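Local coordinates for halotolerant alpha-type carbonic anhydrase (dCA II) (Dunaliella salina, PDB 1Y7W), which catalyses the reversible hydration of carbon dioxide to bicarbonate at a zinc centre and tolerates high salt, at residues V73-L78 with H243-P248; Q99-T104 with M256-D261; I115-G118 with S123-P126; H138-I143 with G170-Y175. All coordinates share one frame; numbering follows the deposited sequence.

How the contacts relate
From the N terminus, 73-78 opens contact 1 and 99-104 opens contact 2. Contact 3 opens and closes within the hairpin of strands 114-117 and 120-133, and contact 4 then joins the turn 138-143 to strand 166-175. Both of these lie within the two long loops, which close later: contact 1 at 243-248, contact 2 at helix 253-266, so that these two cross. Contacts 1, 3 and 4 all reach the large mixed sheet; His243 and Phe245 pair with Gly170 there, and Ile115 packs on Val73 and His243. Contact 2, across the chain's centre from contacts 1 and 3, ties the loop before strand 103-104 to helix 253-266, and meets contact 4 where Met256 touches Tyr175.

Contact 1: V73-L78 with H243-P248; sequences VSLNGL and HVFTTP
Val73 lays one flank of its side chain obliquely against the imidazole of His243, with CG1 3.6 Å from His243 CD2 and Val73 CB 3.7 Å from His243 NE2. CG1 of the valine sits between its backbone N and carbonyl carbon (chi1 61°), and from there it reaches the ring. Two residues further along the strand, Phe245 makes a looser contact: its CZ points at Leu75 CD1 across 4.4 Å, the methyl lying at the ring's edge near its plane. No hydrogen bond crosses between 73-78 and 243-248, yet the imidazole is not free to turn, since His243 ND1 is bonded to the carbonyl of Val168. A leucine in place of His243 would probably lose this side-chain bond, leaving the carbonyl to the backbone bond between the same two residues, and would take away the ring Val73 packs against. Tyr224 joins the two halves of the contact, its hydroxyl bonded to Val73 N and its ring meeting both His243 and Phe245. The loop 73-78 thus lies over strand 240-251 of the large mixed sheet, with Ile115 of strand 114-117 touching Val73 and His243, and strand 166-175 supplying Ala167 touching His243 and Ile169 touching Phe245.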
loop_
_atom_site.group_PDB
_atom_site.type_symbol
_atom_site.label_atom_id
_atom_site.label_comp_id
_atom_site.label_asym_id
_atom_site.label_seq_id
_atom_site.Cartn_x
_atom_site.Cartn_y
_atom_site.Cartn_z
ATOM N N VAL A 73 9.175 6.702 -11.537
ATOM C CA VAL A 73 7.788 7.105 -11.773
ATOM C C VAL A 73 7.769 8.631 -11.877
ATOM O O VAL A 73 8.573 9.322 -11.231
ATOM C CB VAL A 73 6.848 6.668 -10.632
ATOM C CG1 VAL A 73 7.267 7.297 -9.328
ATOM C CG2 VAL A 73 5.337 7.034 -11.002
ATOM N N SER A 74 6.958 9.147 -12.802
ATOM C CA SER A 74 6.736 10.594 -12.876
ATOM C C SER A 74 5.432 10.707 -12.033
ATOM O O SER A 74 4.353 10.318 -12.498
ATOM C CB SER A 74 6.460 11.056 -14.325
ATOM O OG SER A 74 7.688 11.099 -15.057
ATOM N N LEU A 75 5.556 11.241 -10.829
ATOM C CA LEU A 75 4.447 11.335 -9.893
ATOM C C LEU A 75 3.309 12.227 -10.388
ATOM O O LEU A 75 2.162 12.010 -9.994
ATOM C CB LEU A 75 4.944 11.800 -8.508
ATOM C CG LEU A 75 5.858 10.812 -7.764
ATOM C CD1 LEU A 75 6.475 11.471 -6.498
ATOM C CD2 LEU A 75 5.010 9.555 -7.367
ATOM N N ASN A 76 3.639 13.210 -11.241
ATOM C CA ASN A 76 2.653 14.110 -11.809
ATOM C C ASN A 76 1.641 14.627 -10.766
ATOM O O ASN A 76 2.093 15.173 -9.736
ATOM C CB ASN A 76 2.028 13.406 -12.995
ATOM C CG ASN A 76 3.032 13.272 -14.149
ATOM O OD1 ASN A 76 3.965 14.068 -14.229
ATOM N ND2 ASN A 76 2.840 12.324 -15.021
ATOM N N GLY A 77 0.345 14.398 -11.001
ATOM C CA GLY A 77 -0.693 14.893 -10.108
ATOM C C GLY A 77 -0.595 14.426 -8.674
ATOM O O GLY A 77 -1.140 15.109 -7.806
ATOM N N LEU A 78 0.037 13.270 -8.399
ATOM C CA LEU A 78 0.176 12.837 -6.992
ATOM C C LEU A 78 1.060 13.786 -6.205
ATOM O O LEU A 78 0.883 13.930 -5.010
ATOM C CB LEU A 78 0.803 11.433 -6.910
ATOM C CG LEU A 78 0.009 10.363 -7.638
ATOM C CD1 LEU A 78 0.811 9.034 -7.599
ATOM C CD2 LEU A 78 -1.351 10.203 -7.056
ATOM N N HIS A 243 7.363 1.143 -5.238
ATOM C CA HIS A 243 8.022 2.431 -4.979
ATOM C C HIS A 243 7.878 2.620 -3.454
ATOM O O HIS A 243 6.842 3.059 -2.969
ATOM C CB HIS A 243 7.320 3.581 -5.724
ATOM C CG HIS A 243 7.089 3.324 -7.183
ATOM N ND1 HIS A 243 6.172 2.397 -7.643
ATOM C CD2 HIS A 243 7.682 3.843 -8.285
ATOM C CE1 HIS A 243 6.232 2.341 -8.962
ATOM N NE2 HIS A 243 7.138 3.203 -9.378
ATOM N N VAL A 244 8.907 2.266 -2.693
ATOM C CA VAL A 244 8.848 2.389 -1.242
ATOM C C VAL A 244 9.599 3.650 -0.772
ATOM O O VAL A 244 10.817 3.699 -0.865
ATOM C CB VAL A 244 9.448 1.127 -0.598
ATOM C CG1 VAL A 244 9.322 1.211 0.905
ATOM C CG2 VAL A 244 8.709 -0.091 -1.115
ATOM N N PHE A 245 8.859 4.682 -0.341
ATOM C CA PHE A 245 9.463 5.931 0.126
ATOM C C PHE A 245 10.206 5.678 1.407
ATOM O O PHE A 245 9.665 5.111 2.302
ATOM C CB PHE A 245 8.369 6.984 0.300
ATOM C CG PHE A 245 7.862 7.453 -1.019
ATOM C CD1 PHE A 245 8.289 8.676 -1.540
ATOM C CD2 PHE A 245 7.110 6.587 -1.833
ATOM C CE1 PHE A 245 7.974 9.061 -2.872
ATOM C CE2 PHE A 245 6.784 6.933 -3.165
ATOM C CZ PHE A 245 7.217 8.188 -3.683
ATOM N N THR A 246 11.424 6.186 1.490
ATOM C CA THR A 246 12.253 5.929 2.653
ATOM C C THR A 246 12.174 6.946 3.797
ATOM O O THR A 246 12.712 6.692 4.839
ATOM C CB THR A 246 13.719 5.678 2.157
ATOM O OG1 THR A 246 14.148 6.765 1.343
ATOM C CG2 THR A 246 13.750 4.397 1.308
ATOM N N THR A 247 11.490 8.070 3.615
ATOM C CA THR A 247 11.307 9.031 4.687
ATOM C C THR A 247 9.919 8.770 5.234
ATOM O O THR A 247 8.915 8.870 4.513
ATOM C CB THR A 247 11.336 10.457 4.162
ATOM O OG1 THR A 247 12.574 10.678 3.473
ATOM C CG2 THR A 247 11.161 11.437 5.310
ATOM N N PRO A 248 9.830 8.427 6.519
ATOM C CA PRO A 248 8.504 8.158 7.076
ATOM C C PRO A 248 7.678 9.349 7.531
ATOM O O PRO A 248 8.185 10.469 7.696
ATOM C CB PRO A 248 8.792 7.220 8.263
ATOM C CG PRO A 248 10.195 7.600 8.690
ATOM C CD PRO A 248 10.927 8.158 7.484
#

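Contact 2: Q99-T104 with M256-D261; sequences QGMKVT and MKLFVD
Met101 reaches from the loop before strand 103-104 to Leu258 and Phe259 on helix 253-266, and its thioether makes most of the contact. CB is directed at the helix. CG is the first atom to come near, 4.1 Å from Phe259 CD2. The extended second torsion then sets the sulfur beside the same ring bond, SD lying 3.6 Å from Phe259 CD2 and 3.7 Å from Phe259 CE2. This is a Met-aromatic contact: SD is 4.5 Å from the centroid of the Phe259 ring and stands 50° off its normal, an oblique approach. Met101 SD also meets Leu258 CD2 at 4.0 Å, roughly at right angles to its direction to Phe259 CD2. A bend at the last torsion of Met101 (chi3 65°) swings the methyl clear of the aromatic ring, and Met101 CE ends 4.1 Å from Leu258 CD2. The sulfur therefore touches both an aromatic and an aliphatic residue, successive on the helix. Ile190 of helix 181-195 touches both Met101 and Leu258, while Phe131 and His133 of strand 120-133 meet the ring of Phe259. His133 also links to the loop, its NE2 being bonded to Gly100 N. Further round the helix, Lys257 NZ bridges one turn to Asp261 OD1 at 2.7 Å, a salt bridge that uses the carboxylate's syn lone pair.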
loop_
_atom_site.group_PDB
_atom_site.type_symbol
_atom_site.label_atom_id
_atom_site.label_comp_id
_atom_site.label_asym_id
_atom_site.label_seq_id
_atom_site.Cartn_x
_atom_site.Cartn_y
_atom_site.Cartn_z
ATOM N N GLN A 99 -10.246 -4.902 8.890
ATOM C CA GLN A 99 -8.784 -5.045 8.745
ATOM C C GLN A 99 -8.232 -4.367 7.465
ATOM O O GLN A 99 -8.810 -4.560 6.386
ATOM C CB GLN A 99 -8.447 -6.536 8.703
ATOM C CG GLN A 99 -6.927 -6.872 8.717
ATOM C CD GLN A 99 -6.674 -8.342 8.360
ATOM O OE1 GLN A 99 -6.455 -9.194 9.229
ATOM N NE2 GLN A 99 -6.716 -8.641 7.095
ATOM N N GLY A 100 -7.152 -3.567 7.599
ATOM C CA GLY A 100 -6.525 -2.916 6.455
ATOM C C GLY A 100 -7.087 -1.551 6.074
ATOM O O GLY A 100 -6.426 -0.762 5.409
ATOM N N MET A 101 -8.314 -1.300 6.482
ATOM C CA MET A 101 -9.014 -0.026 6.260
ATOM C C MET A 101 -8.878 0.552 4.869
ATOM O O MET A 101 -8.429 1.681 4.687
ATOM C CB MET A 101 -8.560 0.992 7.311
ATOM C CG MET A 101 -9.037 0.548 8.707
ATOM S SD MET A 101 -8.973 1.852 9.979
ATOM C CE MET A 101 -10.165 2.830 9.190
ATOM N N LYS A 102 -9.234 -0.261 3.897
ATOM C CA LYS A 102 -9.131 0.127 2.501
ATOM C C LYS A 102 -9.942 1.382 2.211
ATOM O O LYS A 102 -11.093 1.470 2.646
ATOM C CB LYS A 102 -9.695 -0.987 1.623
ATOM C CG LYS A 102 -9.450 -0.679 0.143
ATOM C CD LYS A 102 -9.721 -1.927 -0.694
ATOM C CE LYS A 102 -11.238 -2.196 -0.851
ATOM N NZ LYS A 102 -11.524 -3.300 -1.909
ATOM N N VAL A 103 -9.379 2.288 1.403
ATOM C CA VAL A 103 -10.032 3.523 1.028
ATOM C C VAL A 103 -10.158 3.464 -0.493
ATOM O O VAL A 103 -9.198 3.114 -1.190
ATOM C CB VAL A 103 -9.221 4.757 1.476
ATOM C CG1 VAL A 103 -9.825 6.091 0.890
ATOM C CG2 VAL A 103 -9.191 4.838 3.000
ATOM N N THR A 104 -11.380 3.700 -0.978
ATOM C CA THR A 104 -11.668 3.718 -2.413
ATOM C C THR A 104 -12.170 5.136 -2.742
ATOM O O THR A 104 -12.473 5.950 -1.845
ATOM C CB THR A 104 -12.762 2.666 -2.789
ATOM O OG1 THR A 104 -13.846 2.767 -1.851
ATOM C CG2 THR A 104 -12.191 1.210 -2.720
ATOM N N MET A 256 -2.796 4.602 16.520
ATOM C CA MET A 256 -2.786 3.188 16.134
ATOM C C MET A 256 -3.983 2.427 16.696
ATOM O O MET A 256 -4.401 1.386 16.151
ATOM C CB MET A 256 -1.475 2.520 16.583
ATOM C CG MET A 256 -0.266 2.932 15.748
ATOM S SD MET A 256 -0.489 2.713 13.919
ATOM C CE MET A 256 -0.772 0.923 13.870
ATOM N N LYS A 257 -4.555 2.955 17.780
ATOM C CA LYS A 257 -5.711 2.306 18.382
ATOM C C LYS A 257 -6.880 2.217 17.404
ATOM O O LYS A 257 -7.667 1.273 17.468
ATOM C CB LYS A 257 -6.167 3.067 19.654
ATOM C CG LYS A 257 -7.498 2.536 20.268
ATOM C CD LYS A 257 -7.604 2.867 21.790
ATOM C CE LYS A 257 -8.998 2.491 22.360
ATOM N NZ LYS A 257 -10.054 3.232 21.632
ATOM N N LEU A 258 -6.977 3.174 16.481
ATOM C CA LEU A 258 -8.075 3.141 15.499
ATOM C C LEU A 258 -8.063 1.786 14.750
ATOM O O LEU A 258 -9.116 1.177 14.532
ATOM C CB LEU A 258 -7.919 4.270 14.470
ATOM C CG LEU A 258 -8.812 4.169 13.200
ATOM C CD1 LEU A 258 -10.245 4.549 13.587
ATOM C CD2 LEU A 258 -8.338 5.126 12.121
ATOM N N PHE A 259 -6.871 1.337 14.344
ATOM C CA PHE A 259 -6.756 0.081 13.605
ATOM C C PHE A 259 -7.216 -1.137 14.384
ATOM O O PHE A 259 -7.858 -2.043 13.819
ATOM C CB PHE A 259 -5.320 -0.081 13.062
ATOM C CG PHE A 259 -4.960 0.987 12.064
ATOM C CD1 PHE A 259 -4.111 2.029 12.392
ATOM C CD2 PHE A 259 -5.535 0.964 10.794
ATOM C CE1 PHE A 259 -3.827 3.033 11.483
ATOM C CE2 PHE A 259 -5.259 1.960 9.866
ATOM C CZ PHE A 259 -4.394 3.002 10.215
ATOM N N VAL A 260 -6.911 -1.174 15.678
ATOM C CA VAL A 260 -7.379 -2.293 16.500
ATOM C C VAL A 260 -8.898 -2.247 16.672
ATOM O O VAL A 260 -9.613 -3.249 16.508
ATOM C CB VAL A 260 -6.791 -2.242 17.935
ATOM C CG1 VAL A 260 -7.140 -3.531 18.665
ATOM C CG2 VAL A 260 -5.379 -2.044 17.888
ATOM N N ASP A 261 -9.400 -1.072 17.042
ATOM C CA ASP A 261 -10.832 -0.923 17.239
ATOM C C ASP A 261 -11.648 -1.382 16.009
ATOM O O ASP A 261 -12.605 -2.146 16.118
ATOM C CB ASP A 261 -11.154 0.528 17.580
ATOM C CG ASP A 261 -10.697 0.934 19.008
ATOM O OD1 ASP A 261 -10.695 2.150 19.258
ATOM O OD2 ASP A 261 -10.333 0.064 19.863
#

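Contact 3: I115-G118 with S123-P126; sequences IEIG and SFVP
The beta hairpin of strands 114-117 and 120-133, at one border of the large mixed sheet, carries Phe124, whose ring reaches across to Ile115 and Ile117. The two isoleucines receive it in different ways. The CD1 of Ile115 lies over a face, 4.0 Å above the ring plane and displaced toward the rim; the CB of Ile115 packs beside the ring, 3.8 Å from Phe124 CE2. Ile117 comes instead at the edge, near the plane, where its CD1 is 3.7 Å from Phe124 CZ. Both isoleucines cross the phenylalanine side chain at about a right angle. CG of Phe124 is anti to its carbonyl carbon (chi1 -77°), which extends the ring toward the partner strand. Backbone bonds that pair Ile115 with Lys122 and Phe124 with Pro113 set the strands side by side, so the ring meets its neighbours diagonally. Met153 and Glu155 of strand 147-155 also touch the ring, and Ala167 of strand 166-175 touches both it and Ile115. An alanine in place of Phe124 would take away the whole ring and is likely to leave the CD1 methyls of both isoleucines facing a gap. With no hydrogen bond between 115-118 and 123-126, their mutual hold rests on dispersion and on the fit of branched carbons to a flat ring, not on directional bonds.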
loop_
_atom_site.group_PDB
_atom_site.type_symbol
_atom_site.label_atom_id
_atom_site.label_comp_id
_atom_site.label_asym_id
_atom_site.label_seq_id
_atom_site.Cartn_x
_atom_site.Cartn_y
_atom_site.Cartn_z
ATOM N N ILE A 115 4.941 5.685 -15.875
ATOM C CA ILE A 115 6.181 4.911 -15.731
ATOM C C ILE A 115 6.456 4.314 -17.102
ATOM O O ILE A 115 5.512 3.837 -17.780
ATOM C CB ILE A 115 6.051 3.741 -14.726
ATOM C CG1 ILE A 115 5.553 4.284 -13.368
ATOM C CG2 ILE A 115 7.475 3.010 -14.574
ATOM C CD1 ILE A 115 5.264 3.115 -12.323
ATOM N N GLU A 116 7.723 4.342 -17.517
ATOM C CA GLU A 116 8.066 3.752 -18.791
ATOM C C GLU A 116 8.416 2.317 -18.492
ATOM O O GLU A 116 9.354 2.037 -17.725
ATOM C CB GLU A 116 9.254 4.444 -19.450
ATOM C CG GLU A 116 9.513 3.844 -20.823
ATOM C CD GLU A 116 10.849 4.260 -21.427
ATOM O OE1 GLU A 116 11.855 3.880 -20.869
ATOM O OE2 GLU A 116 10.888 4.938 -22.455
ATOM N N ILE A 117 7.675 1.417 -19.126
ATOM C CA ILE A 117 7.852 -0.003 -18.880
ATOM C C ILE A 117 8.025 -0.760 -20.164
ATOM O O ILE A 117 7.176 -0.692 -21.085
ATOM C CB ILE A 117 6.651 -0.595 -18.067
ATOM C CG1 ILE A 117 6.616 0.022 -16.663
ATOM C CG2 ILE A 117 6.834 -2.126 -17.886
ATOM C CD1 ILE A 117 5.340 -0.297 -15.942
ATOM N N GLY A 118 9.125 -1.498 -20.214
ATOM C CA GLY A 118 9.464 -2.241 -21.414
ATOM C C GLY A 118 9.495 -1.305 -22.614
ATOM O O GLY A 118 9.036 -1.685 -23.693
ATOM N N SER A 123 0.460 5.177 -18.332
ATOM C CA SER A 123 -0.164 6.035 -17.290
ATOM C C SER A 123 -0.756 5.103 -16.224
ATOM O O SER A 123 -1.236 4.010 -16.565
ATOM C CB SER A 123 -1.299 6.862 -17.917
ATOM O OG SER A 123 -0.744 7.916 -18.671
ATOM N N PHE A 124 -0.716 5.521 -14.956
ATOM C CA PHE A 124 -1.252 4.694 -13.889
ATOM C C PHE A 124 -2.398 5.368 -13.148
ATOM O O PHE A 124 -2.327 6.534 -12.806
ATOM C CB PHE A 124 -0.115 4.327 -12.929
ATOM C CG PHE A 124 0.746 3.245 -13.494
ATOM C CD1 PHE A 124 0.477 1.909 -13.214
ATOM C CD2 PHE A 124 1.736 3.556 -14.448
ATOM C CE1 PHE A 124 1.189 0.877 -13.876
ATOM C CE2 PHE A 124 2.456 2.514 -15.114
ATOM C CZ PHE A 124 2.171 1.196 -14.813
ATOM N N VAL A 125 -3.453 4.598 -12.936
ATOM C CA VAL A 125 -4.642 5.113 -12.265
ATOM C C VAL A 125 -4.740 4.591 -10.807
ATOM O O VAL A 125 -4.806 3.415 -10.615
ATOM C CB VAL A 125 -5.914 4.634 -13.020
ATOM C CG1 VAL A 125 -7.161 5.193 -12.366
ATOM C CG2 VAL A 125 -5.788 5.062 -14.565
ATOM N N PRO A 126 -4.710 5.469 -9.811
ATOM C CA PRO A 126 -4.841 5.038 -8.403
ATOM C C PRO A 126 -6.223 4.387 -8.273
ATOM O O PRO A 126 -7.234 4.988 -8.712
ATOM C CB PRO A 126 -4.782 6.348 -7.620
ATOM C CG PRO A 126 -3.920 7.241 -8.502
ATOM C CD PRO A 126 -4.431 6.908 -9.914
#

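Contact 4: H138-I143 with G170-Y175; sequences HTINGI and GIMYKY
The carbonyl oxygen of His138 accepts a hydrogen bond from Ser136 OG and is also approached by the methyl of Met172, CE standing 3.4 Å from His138 O. That methyl lies against the histidine's stem too, Met172 CE being 3.6 Å from His138 CB. A bend at the second torsion of Met172 (chi2 -64°) folds the thioether so that CE reaches His138 while CG stays near its own strand. CG then meets Ile140, whose CD1 comes to 4.1 Å from Met172 CG as the two side chains slide past each other in opposite directions. The methionine thus lies along two residues of 138-143, touching His138 with its methyl and Ile140 with CG. The imidazole of His138 points elsewhere: its ND1 is bonded to Glu148 OE2 and its NE2 to Tyr227 OH, a pair of bonds that fixes the ring's rotation, and the ring meets Trp242 edge-to-face. Beyond Ile140 the chain reverses in a type I' turn through Asn141 and Gly142, closed by Ile140 N to Ile143 O and Ile143 N to Ile140 O, each 3.0 Å. The His138 side chain lies about 8 Å from the zinc, and its partner Glu148 stands two residues before the zinc ligand His150, consistent with the buried second-shell network known from alpha-type carbonic anhydrases.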
loop_
_atom_site.group_PDB
_atom_site.type_symbol
_atom_site.label_atom_id
_atom_site.label_comp_id
_atom_site.label_asym_id
_atom_site.label_seq_id
_atom_site.Cartn_x
_atom_site.Cartn_y
_atom_site.Cartn_z
ATOM N N HIS A 138 7.332 -4.014 4.288
ATOM C CA HIS A 138 8.756 -3.799 3.978
ATOM C C HIS A 138 9.494 -3.366 5.255
ATOM O O HIS A 138 8.844 -2.891 6.198
ATOM C CB HIS A 138 8.983 -2.669 2.973
ATOM C CG HIS A 138 8.497 -3.001 1.606
ATOM N ND1 HIS A 138 7.167 -2.866 1.245
ATOM C CD2 HIS A 138 9.135 -3.549 0.538
ATOM C CE1 HIS A 138 7.009 -3.326 0.012
ATOM N NE2 HIS A 138 8.178 -3.748 -0.436
ATOM N N THR A 139 10.811 -3.601 5.281
ATOM C CA THR A 139 11.653 -3.098 6.365
ATOM C C THR A 139 12.692 -2.224 5.647
ATOM O O THR A 139 12.907 -2.381 4.436
ATOM C CB THR A 139 12.391 -4.218 7.162
ATOM O OG1 THR A 139 13.084 -5.086 6.267
ATOM C CG2 THR A 139 11.427 -4.996 8.033
ATOM N N ILE A 140 13.311 -1.279 6.372
ATOM C CA ILE A 140 14.341 -0.397 5.842
ATOM C C ILE A 140 15.542 -0.621 6.780
ATOM O O ILE A 140 15.452 -0.419 8.001
ATOM C CB ILE A 140 13.896 1.094 5.866
ATOM C CG1 ILE A 140 12.615 1.263 5.016
ATOM C CG2 ILE A 140 14.960 1.955 5.207
ATOM C CD1 ILE A 140 12.086 2.733 5.022
ATOM N N ASN A 141 16.643 -1.062 6.192
ATOM C CA ASN A 141 17.825 -1.461 6.950
ATOM C C ASN A 141 17.471 -2.404 8.108
ATOM O O ASN A 141 17.995 -2.307 9.222
ATOM C CB ASN A 141 18.624 -0.211 7.380
ATOM C CG ASN A 141 19.049 0.580 6.188
ATOM O OD1 ASN A 141 19.580 0.014 5.250
ATOM N ND2 ASN A 141 18.772 1.871 6.180
ATOM N N GLY A 142 16.594 -3.376 7.834
ATOM C CA GLY A 142 16.212 -4.329 8.875
ATOM C C GLY A 142 15.214 -3.882 9.927
ATOM O O GLY A 142 14.879 -4.645 10.824
ATOM N N ILE A 143 14.758 -2.636 9.838
ATOM C CA ILE A 143 13.826 -2.091 10.809
ATOM C C ILE A 143 12.392 -2.020 10.307
ATOM O O ILE A 143 12.201 -1.577 9.185
ATOM C CB ILE A 143 14.278 -0.663 11.143
ATOM C CG1 ILE A 143 15.695 -0.722 11.698
ATOM C CG2 ILE A 143 13.287 0.070 12.079
ATOM C CD1 ILE A 143 15.789 -1.596 12.875
ATOM N N GLY A 170 4.574 2.775 -1.475
ATOM C CA GLY A 170 4.537 2.327 -0.086
ATOM C C GLY A 170 5.035 3.478 0.756
ATOM O O GLY A 170 6.084 4.012 0.428
ATOM N N ILE A 171 4.302 3.841 1.807
ATOM C CA ILE A 171 4.659 4.952 2.681
ATOM C C ILE A 171 4.680 4.463 4.130
ATOM O O ILE A 171 3.714 3.879 4.581
ATOM C CB ILE A 171 3.627 6.088 2.527
ATOM C CG1 ILE A 171 3.782 6.681 1.098
ATOM C CG2 ILE A 171 3.871 7.244 3.571
ATOM C CD1 ILE A 171 2.546 7.505 0.611
ATOM N N MET A 172 5.793 4.725 4.843
ATOM C CA MET A 172 5.943 4.290 6.245
ATOM C C MET A 172 5.564 5.386 7.247
ATOM O O MET A 172 5.646 6.576 6.945
ATOM C CB MET A 172 7.426 3.956 6.513
ATOM C CG MET A 172 7.990 2.918 5.576
ATOM S SD MET A 172 7.117 1.354 5.861
ATOM C CE MET A 172 8.205 0.202 4.975
ATOM N N TYR A 173 5.206 4.964 8.455
ATOM C CA TYR A 173 4.938 5.887 9.540
ATOM C C TYR A 173 5.761 5.385 10.718
ATOM O O TYR A 173 5.694 4.197 11.021
ATOM C CB TYR A 173 3.499 5.856 9.997
ATOM C CG TYR A 173 2.529 6.319 8.956
ATOM C CD1 TYR A 173 2.230 5.505 7.844
ATOM C CD2 TYR A 173 1.913 7.590 9.061
ATOM C CE1 TYR A 173 1.321 5.974 6.838
ATOM C CE2 TYR A 173 1.017 8.058 8.079
ATOM C CZ TYR A 173 0.733 7.243 6.973
ATOM O OH TYR A 173 -0.122 7.728 5.998
ATOM N N LYS A 174 6.565 6.259 11.312
ATOM C CA LYS A 174 7.319 5.882 12.513
ATOM C C LYS A 174 6.580 6.411 13.769
ATOM O O LYS A 174 5.849 7.428 13.725
ATOM C CB LYS A 174 8.730 6.486 12.485
ATOM C CG LYS A 174 8.770 8.001 12.502
ATOM C CD LYS A 174 10.210 8.526 12.684
ATOM C CE LYS A 174 10.238 10.078 12.639
ATOM N NZ LYS A 174 11.643 10.666 12.689
ATOM N N TYR A 175 6.749 5.719 14.895
ATOM C CA TYR A 175 6.105 6.179 16.115
ATOM C C TYR A 175 6.786 7.505 16.478
ATOM O O TYR A 175 8.001 7.663 16.372
ATOM C CB TYR A 175 6.301 5.182 17.289
ATOM C CG TYR A 175 5.287 4.062 17.322
ATOM C CD1 TYR A 175 3.928 4.336 17.283
ATOM C CD2 TYR A 175 5.691 2.720 17.380
ATOM C CE1 TYR A 175 2.988 3.299 17.295
ATOM C CE2 TYR A 175 4.732 1.667 17.391
ATOM C CZ TYR A 175 3.394 1.986 17.343
ATOM O OH TYR A 175 2.450 0.995 17.286
#